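Local coordinates for protein Crov588 (Cafeteriavirus, PDB 6NYR) that is of unknown function but forms a novel circular leucine-rich repeat structure built largely from FNIP repeats, at residues His629-Trp634 and Val651-Tyr656; Tyr635-Leu640 and Tyr656-Ile661. All blocks are in the same frame, centred on the assembly; numbering follows the deposited sequence.

Interaction 1. Residues His629-Trp634 and Val651-Tyr656; sequences HLTFGW and VLKIYY
Trp634 turns the edge of its indole onto the face of Tyr655 in a T-shaped pair, the planes at 86° and the five-membered ring 4.5 Å from the tyrosine ring, centroid to centroid. CD1 of Trp634 stands over the middle of the phenol, and Trp634 NE1 is 3.5 Å from Tyr655 CZ. In both residues CG lies anti to the backbone N, so the two side chains run out side by side.

Upstream of this pair, strands 629-631 and 651-655 run parallel, their axes 9° apart. Three nearly straight backbone bonds join them: Leu630 N gives to Val651 O (3.1 Å), Lys653 N to Leu630 O (2.9 Å) and Phe632 N to Lys653 O (3.1 Å). Leu630 thus uses both its N-H and its carbonyl toward the same neighbour, and His629 pairs with Val651, Leu630 with Leu652 and Thr631 with Lys653.

On one face of the strands the His629 imidazole crosses Val651 obliquely through CD2 and NE2, and the ring also stacks on Tyr607. Next along, Thr631 lies alongside Lys653: Thr631 CG2, anti to its own N, meets Lys653 CG at 3.6 Å, before the lysine chain bends at each later torsion and leads away. The opposite face is buried and apolar. Leu630 and Leu652 both hold CG anti to the backbone N and lie side by side, Leu630 CD2 4.1 Å from Leu652 CD1, while Phe632 offers CD2 to Ile654 CD1 at 3.7 Å and has Leu652 CD1 at its edge. Phe632 also stacks on Phe636 and meets Phe610.

Short parallel strands, one per turn, with Leu630 and Leu652 in register on the buried side, are as expected of a leucine-rich repeat solenoid, here of FNIP type.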
loop_
_atom_site.group_PDB
_atom_site.type_symbol
_atom_site.label_atom_id
_atom_site.label_comp_id
_atom_site.label_asym_id
_atom_site.label_seq_id
_atom_site.Cartn_x
_atom_site.Cartn_y
_atom_site.Cartn_z
ATOM N N HIS A 629 14.596 -22.820 -11.947
ATOM C CA HIS A 629 14.533 -21.412 -12.322
ATOM C C HIS A 629 15.950 -20.865 -12.411
ATOM O O HIS A 629 16.625 -20.699 -11.388
ATOM C CB HIS A 629 13.697 -20.626 -11.311
ATOM C CG HIS A 629 12.236 -20.954 -11.356
ATOM N ND1 HIS A 629 11.733 -22.183 -10.990
ATOM C CD2 HIS A 629 11.169 -20.210 -11.731
ATOM C CE1 HIS A 629 10.421 -22.183 -11.135
ATOM N NE2 HIS A 629 10.052 -20.997 -11.584
ATOM N N LEU A 630 16.388 -20.569 -13.632
ATOM C CA LEU A 630 17.744 -20.111 -13.906
ATOM C C LEU A 630 17.679 -18.709 -14.487
ATOM O O LEU A 630 17.026 -18.491 -15.513
ATOM C CB LEU A 630 18.451 -21.053 -14.879
ATOM C CG LEU A 630 19.868 -20.651 -15.293
ATOM C CD1 LEU A 630 20.769 -20.527 -14.077
ATOM C CD2 LEU A 630 20.431 -21.644 -16.297
ATOM N N THR A 631 18.349 -17.765 -13.835
ATOM C CA THR A 631 18.342 -16.373 -14.256
ATOM C C THR A 631 19.768 -15.882 -14.464
ATOM O O THR A 631 20.612 -16.005 -13.569
ATOM C CB THR A 631 17.631 -15.489 -13.226
ATOM O OG1 THR A 631 16.278 -15.934 -13.067
ATOM C CG2 THR A 631 17.634 -14.037 -13.681
ATOM N N PHE A 632 20.025 -15.333 -15.645
ATOM C CA PHE A 632 21.298 -14.720 -15.980
ATOM C C PHE A 632 21.151 -13.204 -16.006
ATOM O O PHE A 632 20.045 -12.662 -16.074
ATOM C CB PHE A 632 21.802 -15.207 -17.336
ATOM C CG PHE A 632 22.276 -16.622 -17.326
ATOM C CD1 PHE A 632 23.527 -16.945 -16.827
ATOM C CD2 PHE A 632 21.466 -17.638 -17.808
ATOM C CE1 PHE A 632 23.962 -18.254 -16.815
ATOM C CE2 PHE A 632 21.898 -18.944 -17.796
ATOM C CZ PHE A 632 23.144 -19.251 -17.299
ATOM N N GLY A 633 22.294 -12.524 -15.971
ATOM C CA GLY A 633 22.334 -11.082 -15.886
ATOM C C GLY A 633 22.511 -10.414 -17.243
ATOM O O GLY A 633 22.525 -11.049 -18.293
ATOM N N TRP A 634 22.658 -9.085 -17.179
ATOM C CA TRP A 634 22.753 -8.260 -18.382
ATOM C C TRP A 634 23.884 -8.724 -19.286
ATOM O O TRP A 634 23.687 -8.930 -20.488
ATOM C CB TRP A 634 22.956 -6.810 -17.935
ATOM C CG TRP A 634 22.709 -5.727 -18.930
ATOM C CD1 TRP A 634 22.219 -5.851 -20.194
ATOM C CD2 TRP A 634 22.939 -4.328 -18.721
ATOM N NE1 TRP A 634 22.135 -4.615 -20.792
ATOM C CE2 TRP A 634 22.570 -3.663 -19.905
ATOM C CE3 TRP A 634 23.421 -3.574 -17.647
ATOM C CZ2 TRP A 634 22.666 -2.278 -20.044
ATOM C CZ3 TRP A 634 23.520 -2.202 -17.789
ATOM C CH2 TRP A 634 23.147 -1.569 -18.979
ATOM N N VAL A 651 11.902 -22.397 -16.123
ATOM C CA VAL A 651 11.964 -21.013 -16.574
ATOM C C VAL A 651 13.417 -20.595 -16.740
ATOM O O VAL A 651 14.219 -20.728 -15.811
ATOM C CB VAL A 651 11.246 -20.064 -15.592
ATOM C CG1 VAL A 651 11.443 -18.614 -16.006
ATOM C CG2 VAL A 651 9.768 -20.406 -15.514
ATOM N N LEU A 652 13.745 -20.072 -17.920
ATOM C CA LEU A 652 15.050 -19.484 -18.200
ATOM C C LEU A 652 14.860 -17.987 -18.416
ATOM O O LEU A 652 14.107 -17.579 -19.307
ATOM C CB LEU A 652 15.690 -20.132 -19.427
ATOM C CG LEU A 652 16.970 -19.484 -19.958
ATOM C CD1 LEU A 652 18.054 -19.500 -18.893
ATOM C CD2 LEU A 652 17.441 -20.203 -21.216
ATOM N N LYS A 653 15.534 -17.179 -17.602
ATOM C CA LYS A 653 15.449 -15.724 -17.674
ATOM C C LYS A 653 16.706 -15.174 -18.340
ATOM O O LYS A 653 17.823 -15.433 -17.878
ATOM C CB LYS A 653 15.284 -15.132 -16.273
ATOM C CG LYS A 653 15.182 -13.618 -16.229
ATOM C CD LYS A 653 13.789 -13.124 -16.575
ATOM C CE LYS A 653 12.916 -13.065 -15.326
ATOM N NZ LYS A 653 13.178 -11.832 -14.520
ATOM N N ILE A 654 16.515 -14.376 -19.391
ATOM C CA ILE A 654 17.586 -14.008 -20.308
ATOM C C ILE A 654 17.420 -12.557 -20.739
ATOM O O ILE A 654 16.305 -12.038 -20.829
ATOM C CB ILE A 654 17.586 -14.952 -21.538
ATOM C CG1 ILE A 654 18.224 -16.303 -21.185
ATOM C CG2 ILE A 654 18.277 -14.318 -22.732
ATOM C CD1 ILE A 654 19.632 -16.195 -20.631
ATOM N N TYR A 655 18.547 -11.902 -21.007
ATOM C CA TYR A 655 18.529 -10.568 -21.596
ATOM C C TYR A 655 18.177 -10.696 -23.073
ATOM O O TYR A 655 18.851 -11.422 -23.813
ATOM C CB TYR A 655 19.877 -9.873 -21.422
ATOM C CG TYR A 655 19.946 -8.499 -22.064
ATOM C CD1 TYR A 655 18.901 -7.592 -21.925
ATOM C CD2 TYR A 655 21.059 -8.104 -22.794
ATOM C CE1 TYR A 655 18.958 -6.338 -22.506
ATOM C CE2 TYR A 655 21.126 -6.849 -23.375
ATOM C CZ TYR A 655 20.072 -5.968 -23.226
ATOM O OH TYR A 655 20.130 -4.715 -23.802
ATOM N N TYR A 656 17.113 -10.012 -23.496
ATOM C CA TYR A 656 16.684 -10.097 -24.886
ATOM C C TYR A 656 17.829 -9.806 -25.846
ATOM O O TYR A 656 18.004 -10.516 -26.844
ATOM C CB TYR A 656 15.533 -9.124 -25.129
ATOM C CG TYR A 656 14.882 -9.271 -26.480
ATOM C CD1 TYR A 656 13.932 -10.256 -26.701
ATOM C CD2 TYR A 656 15.214 -8.429 -27.531
ATOM C CE1 TYR A 656 13.329 -10.401 -27.933
ATOM C CE2 TYR A 656 14.618 -8.566 -28.767
ATOM C CZ TYR A 656 13.677 -9.554 -28.962
ATOM O OH TYR A 656 13.077 -9.698 -30.192
#

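Interaction 2. Residues Tyr635-Leu640 and Tyr656-Ile661; sequences YFNQEL and YGNKDI
Asn637 lays the end of its side chain across that of Asn658, the two running at about a right angle with their amide planes 36° apart. CG of Asn637 is 4.0 Å from CG of Asn658, close enough for the two amides to touch. Asn637 reaches over because its CG is anti to the backbone N, chi1 -157°, whereas Asn658 keeps CG beside its own N and has its beta carbon directed at the loop. That brings Asn658 ND2 to 3.3 Å from the carbonyl O of Phe636. Asn658 occupies the N-cap position of the short helix, but its side chain makes no capping bond.

One turn on, Ile661 sets its beta carbon and CG2 against the same Asn637 amide. The backbone carbonyl of Ile661 comes up to Glu639, whose CG lies 3.6 Å from Ile661 O, while the rest of the glutamate chain extends onward.

The turn into the helix is tied by two backbone bonds, Lys659 N to Tyr656 O and Ile661 N to Asn658 O. Lys659 also passes its CD over the Tyr656 ring, 3.5 Å above the plane and toward the rim, and ends in a salt bridge from NZ to Asp660 OD1 (2.7 Å).

The contact lies at the surface, where the loop between strands 629-631 and 651-655 meets helix 659-662 just beyond the latter strand. Beneath it, the buried Phe636 and Leu640 pack on Ile662, and Leu640 and Ile662 share a backbone hydrogen bond, which joins the loop to the helix.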
loop_
_atom_site.group_PDB
_atom_site.type_symbol
_atom_site.label_atom_id
_atom_site.label_comp_id
_atom_site.label_asym_id
_atom_site.label_seq_id
_atom_site.Cartn_x
_atom_site.Cartn_y
_atom_site.Cartn_z
ATOM N N TYR A 635 25.070 -8.923 -18.722
ATOM C CA TYR A 635 26.272 -9.117 -19.521
ATOM C C TYR A 635 26.522 -10.572 -19.913
ATOM O O TYR A 635 27.520 -10.852 -20.587
ATOM C CB TYR A 635 27.493 -8.571 -18.761
ATOM C CG TYR A 635 27.540 -7.057 -18.643
ATOM C CD1 TYR A 635 26.584 -6.260 -19.255
ATOM C CD2 TYR A 635 28.552 -6.428 -17.930
ATOM C CE1 TYR A 635 26.626 -4.879 -19.155
ATOM C CE2 TYR A 635 28.605 -5.045 -17.825
ATOM C CZ TYR A 635 27.638 -4.277 -18.440
ATOM O OH TYR A 635 27.677 -2.905 -18.344
ATOM N N PHE A 636 25.642 -11.502 -19.538
ATOM C CA PHE A 636 25.870 -12.901 -19.870
ATOM C C PHE A 636 25.717 -13.120 -21.372
ATOM O O PHE A 636 24.679 -12.795 -21.957
ATOM C CB PHE A 636 24.898 -13.809 -19.121
ATOM C CG PHE A 636 25.041 -15.266 -19.473
ATOM C CD1 PHE A 636 26.070 -16.025 -18.941
ATOM C CD2 PHE A 636 24.151 -15.872 -20.343
ATOM C CE1 PHE A 636 26.202 -17.365 -19.265
ATOM C CE2 PHE A 636 24.279 -17.209 -20.671
ATOM C CZ PHE A 636 25.306 -17.957 -20.130
ATOM N N ASN A 637 26.752 -13.681 -21.988
ATOM C CA ASN A 637 26.860 -13.744 -23.442
ATOM C C ASN A 637 27.546 -15.045 -23.851
ATOM O O ASN A 637 28.606 -15.058 -24.479
ATOM C CB ASN A 637 27.628 -12.524 -23.948
ATOM C CG ASN A 637 27.326 -12.195 -25.390
ATOM O OD1 ASN A 637 26.204 -12.393 -25.860
ATOM N ND2 ASN A 637 28.325 -11.693 -26.109
ATOM N N GLN A 638 26.946 -16.181 -23.502
ATOM C CA GLN A 638 27.513 -17.487 -23.804
ATOM C C GLN A 638 26.454 -18.387 -24.425
ATOM O O GLN A 638 25.269 -18.301 -24.093
ATOM C CB GLN A 638 28.081 -18.163 -22.544
ATOM C CG GLN A 638 29.188 -17.389 -21.837
ATOM C CD GLN A 638 30.420 -17.212 -22.704
ATOM O OE1 GLN A 638 30.890 -16.096 -22.910
ATOM N NE2 GLN A 638 30.955 -18.320 -23.212
ATOM N N GLU A 639 26.894 -19.252 -25.336
ATOM C CA GLU A 639 25.994 -20.209 -25.958
ATOM C C GLU A 639 25.552 -21.259 -24.944
ATOM O O GLU A 639 26.381 -21.900 -24.291
ATOM C CB GLU A 639 26.685 -20.900 -27.141
ATOM C CG GLU A 639 27.084 -19.977 -28.295
ATOM C CD GLU A 639 27.937 -20.691 -29.343
ATOM O OE1 GLU A 639 28.430 -21.803 -29.056
ATOM O OE2 GLU A 639 28.120 -20.140 -30.449
ATOM N N LEU A 640 24.245 -21.431 -24.806
ATOM C CA LEU A 640 23.694 -22.552 -24.060
ATOM C C LEU A 640 23.325 -23.666 -25.033
ATOM O O LEU A 640 22.785 -23.408 -26.113
ATOM C CB LEU A 640 22.464 -22.153 -23.247
ATOM C CG LEU A 640 22.685 -21.249 -22.038
ATOM C CD1 LEU A 640 21.339 -20.811 -21.480
ATOM C CD2 LEU A 640 23.502 -21.955 -20.975
ATOM N N TYR A 656 17.113 -10.012 -23.496
ATOM C CA TYR A 656 16.684 -10.097 -24.886
ATOM C C TYR A 656 17.829 -9.806 -25.846
ATOM O O TYR A 656 18.004 -10.516 -26.844
ATOM C CB TYR A 656 15.533 -9.124 -25.129
ATOM C CG TYR A 656 14.882 -9.271 -26.480
ATOM C CD1 TYR A 656 13.932 -10.256 -26.701
ATOM C CD2 TYR A 656 15.214 -8.429 -27.531
ATOM C CE1 TYR A 656 13.329 -10.401 -27.933
ATOM C CE2 TYR A 656 14.618 -8.566 -28.767
ATOM C CZ TYR A 656 13.677 -9.554 -28.962
ATOM O OH TYR A 656 13.077 -9.698 -30.192
ATOM N N GLY A 657 18.622 -8.773 -25.558
ATOM C CA GLY A 657 19.638 -8.331 -26.494
ATOM C C GLY A 657 20.592 -9.419 -26.941
ATOM O O GLY A 657 21.134 -9.354 -28.048
ATOM N N ASN A 658 20.812 -10.430 -26.099
ATOM C CA ASN A 658 21.765 -11.488 -26.405
ATOM C C ASN A 658 21.095 -12.809 -26.761
ATOM O O ASN A 658 21.788 -13.822 -26.902
ATOM C CB ASN A 658 22.728 -11.712 -25.230
ATOM C CG ASN A 658 23.727 -10.589 -25.069
ATOM O OD1 ASN A 658 24.264 -10.079 -26.051
ATOM N ND2 ASN A 658 23.990 -10.201 -23.827
ATOM N N LYS A 659 19.770 -12.828 -26.911
ATOM C CA LYS A 659 19.073 -14.091 -27.138
ATOM C C LYS A 659 19.673 -14.833 -28.330
ATOM O O LYS A 659 19.974 -16.031 -28.251
ATOM C CB LYS A 659 17.576 -13.834 -27.341
ATOM C CG LYS A 659 17.215 -13.046 -28.590
ATOM C CD LYS A 659 15.698 -12.855 -28.698
ATOM C CE LYS A 659 15.294 -12.262 -30.044
ATOM N NZ LYS A 659 15.670 -13.134 -31.196
ATOM N N ASP A 660 19.900 -14.115 -29.435
ATOM C CA ASP A 660 20.378 -14.760 -30.654
ATOM C C ASP A 660 21.699 -15.482 -30.430
ATOM O O ASP A 660 21.998 -16.456 -31.132
ATOM C CB ASP A 660 20.535 -13.728 -31.773
ATOM C CG ASP A 660 19.210 -13.136 -32.216
ATOM O OD1 ASP A 660 18.159 -13.761 -31.959
ATOM O OD2 ASP A 660 19.220 -12.046 -32.826
ATOM N N ILE A 661 22.500 -15.026 -29.470
ATOM C CA ILE A 661 23.763 -15.692 -29.173
ATOM C C ILE A 661 23.563 -16.830 -28.181
ATOM O O ILE A 661 24.215 -17.872 -28.279
ATOM C CB ILE A 661 24.795 -14.674 -28.648
ATOM C CG1 ILE A 661 25.047 -13.574 -29.676
ATOM C CG2 ILE A 661 26.097 -15.394 -28.299
ATOM C CD1 ILE A 661 26.085 -13.908 -30.720
#

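From the N terminus the chain enters strand 629-631, continues through the loop 635-640, and comes back into strand 651-655, where interaction 1 closes one turn of the solenoid. It then passes through Tyr656, which ends one segment and begins the other, into helix 659-662, where interaction 2 closes a second loop of similar length. Because their segments alternate, the two contacts cross rather than nest. Their centres lie about 9 Å apart, and they touch at Leu640, which packs against Leu652 and Phe632, and where Trp634 O approaches Asn658 ND2. Together they tie this strand pair and the loop outside it to the short helix leading on to strand 674-678, near the C-terminal end of the solenoid.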